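Local coordinates for SGNH-hydrolase family esterase (Altererythrobacter indicus, PDB 7C2A), which is an esterase of the SGNH-hydrolase family, probably acting on ester bonds of lipid-like substrates such as lysophospholipids, at residues 34-38 with 39-43. Sequence-based numbering, arbitrary orientation.
Sequences ALRSH and GINAR
Leu35 meets the chain twice as it turns back: its CB lies 4.1 Å from CB of Ile40, and its CD1 reaches CB of Ala42 at 4.0 Å. The leucine CG is anti to the carbonyl carbon (chi1 -73°) and CD1 continues the chain extended, which brings it to Ala42; Leu35 and Ala42 also both touch Ile8 of strand 6-12. The backbone itself forms a Schellman motif, with Gly39, at positive phi (76°), as the C-prime residue. Its two defining bonds run from Ile40 N to Leu35 O (3.1 Å) and from Gly39 N to Arg36 O (3.1 Å). Leu35 O is gripped by a second donor, His38 N, which arrives from the opposite face of the carbonyl plane to Ile40 N. Further along, the extended chain of Arg36 crosses the amide of Asn41, its CG 4.1 Å from OD1, with the guanidinium and amide planes 55° apart. They do not bond directly; a water donates to Asn41 OD1 (2.9 Å) and weakly accepts from Arg36 NE. Also in the turn, His38 sets its CB 4.2 Å from CD1 of Ile40, while its ring leads away and ligates a cadmium ion through ND1. The turn thus joins helix 27-35 to strand 42-48, an edge strand of the parallel sheet, as a helix-to-strand connection of the α/β fold. Chemically, the paired backbone bonds hold the reversal and the Leu35 contacts pack against it, whereas the polar link between Arg36 and Asn41 is water-mediated and probably more yielding.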
loop_
_atom_site.group_PDB
_atom_site.type_symbol
_atom_site.label_atom_id
_atom_site.label_comp_id
_atom_site.label_asym_id
_atom_site.label_seq_id
_atom_site.Cartn_x
_atom_site.Cartn_y
_atom_site.Cartn_z
ATOM N N ALA A 34 0.188 3.396 19.426
ATOM C CA ALA A 34 -0.414 4.726 19.459
ATOM C C ALA A 34 -1.878 4.689 19.876
ATOM O O ALA A 34 -2.365 5.629 20.517
ATOM C CB ALA A 34 -0.274 5.386 18.090
ATOM N N LEU A 35 -2.592 3.613 19.551
ATOM C CA LEU A 35 -3.995 3.539 19.926
ATOM C C LEU A 35 -4.197 3.521 21.438
ATOM O O LEU A 35 -5.284 3.881 21.899
ATOM C CB LEU A 35 -4.659 2.340 19.256
ATOM C CG LEU A 35 -4.900 2.508 17.749
ATOM C CD1 LEU A 35 -5.394 1.213 17.138
ATOM C CD2 LEU A 35 -5.871 3.635 17.433
ATOM N N ARG A 36 -3.183 3.111 22.210
ATOM C CA ARG A 36 -3.291 3.198 23.669
ATOM C C ARG A 36 -3.632 4.611 24.114
ATOM O O ARG A 36 -4.359 4.795 25.099
ATOM C CB ARG A 36 -1.983 2.763 24.330
ATOM C CG ARG A 36 -1.615 1.300 24.167
ATOM C CD ARG A 36 -0.254 1.045 24.808
ATOM N NE ARG A 36 0.448 -0.087 24.214
ATOM C CZ ARG A 36 1.733 -0.354 24.423
ATOM N NH1 ARG A 36 2.454 0.434 25.210
ATOM N NH2 ARG A 36 2.297 -1.407 23.847
ATOM N N SER A 37 -3.138 5.618 23.393
ATOM C CA SER A 37 -3.382 7.016 23.727
ATOM C C SER A 37 -4.779 7.461 23.339
ATOM O O SER A 37 -5.159 8.599 23.653
ATOM C CB SER A 37 -2.339 7.903 23.045
ATOM O OG SER A 37 -1.045 7.645 23.568
ATOM N N HIS A 38 -5.534 6.605 22.655
ATOM C CA HIS A 38 -6.941 6.834 22.376
ATOM C C HIS A 38 -7.829 5.974 23.257
ATOM O O HIS A 38 -9.012 5.800 22.946
ATOM C CB HIS A 38 -7.238 6.561 20.899
ATOM C CG HIS A 38 -6.457 7.425 19.963
ATOM N ND1 HIS A 38 -7.032 8.453 19.251
ATOM C CD2 HIS A 38 -5.141 7.440 19.645
ATOM C CE1 HIS A 38 -6.111 9.049 18.517
ATOM N NE2 HIS A 38 -4.953 8.460 18.740
ATOM N N GLY A 39 -7.272 5.401 24.322
ATOM C CA GLY A 39 -8.033 4.533 25.199
ATOM C C GLY A 39 -8.304 3.150 24.655
ATOM O O GLY A 39 -9.235 2.491 25.123
ATOM N N ILE A 40 -7.512 2.675 23.692
ATOM C CA ILE A 40 -7.771 1.419 22.993
ATOM C C ILE A 40 -6.585 0.489 23.177
ATOM O O ILE A 40 -5.447 0.855 22.870
ATOM C CB ILE A 40 -8.015 1.659 21.489
ATOM C CG1 ILE A 40 -9.299 2.453 21.284
ATOM C CG2 ILE A 40 -8.050 0.331 20.719
ATOM C CD1 ILE A 40 -9.400 3.116 19.919
ATOM N N ASN A 41 -6.858 -0.738 23.643
ATOM C CA ASN A 41 -5.895 -1.831 23.603
ATOM C C ASN A 41 -6.252 -2.678 22.392
ATOM O O ASN A 41 -7.267 -3.385 22.400
ATOM C CB ASN A 41 -5.954 -2.676 24.872
ATOM C CG ASN A 41 -5.222 -2.034 26.028
ATOM O OD1 ASN A 41 -4.104 -1.545 25.877
ATOM N ND2 ASN A 41 -5.859 -2.023 27.192
ATOM N N ALA A 42 -5.435 -2.589 21.349
ATOM C CA ALA A 42 -5.655 -3.312 20.109
ATOM C C ALA A 42 -4.608 -4.400 19.935
ATOM O O ALA A 42 -3.486 -4.308 20.447
ATOM C CB ALA A 42 -5.595 -2.359 18.914
ATOM N N ARG A 43 -4.999 -5.447 19.227
ATOM C CA ARG A 43 -4.078 -6.420 18.666
ATOM C C ARG A 43 -4.245 -6.269 17.167
ATOM O O ARG A 43 -5.311 -6.581 16.627
ATOM C CB ARG A 43 -4.441 -7.839 19.093
ATOM C CG ARG A 43 -3.554 -8.882 18.445
ATOM C CD ARG A 43 -3.724 -10.272 19.046
ATOM N NE ARG A 43 -4.972 -10.950 18.688
ATOM C CZ ARG A 43 -5.204 -11.547 17.520
ATOM N NH1 ARG A 43 -4.291 -11.524 16.557
ATOM N NH2 ARG A 43 -6.357 -12.170 17.312
HETATM O O HOH W 1 -2.112 -2.183 23.918
#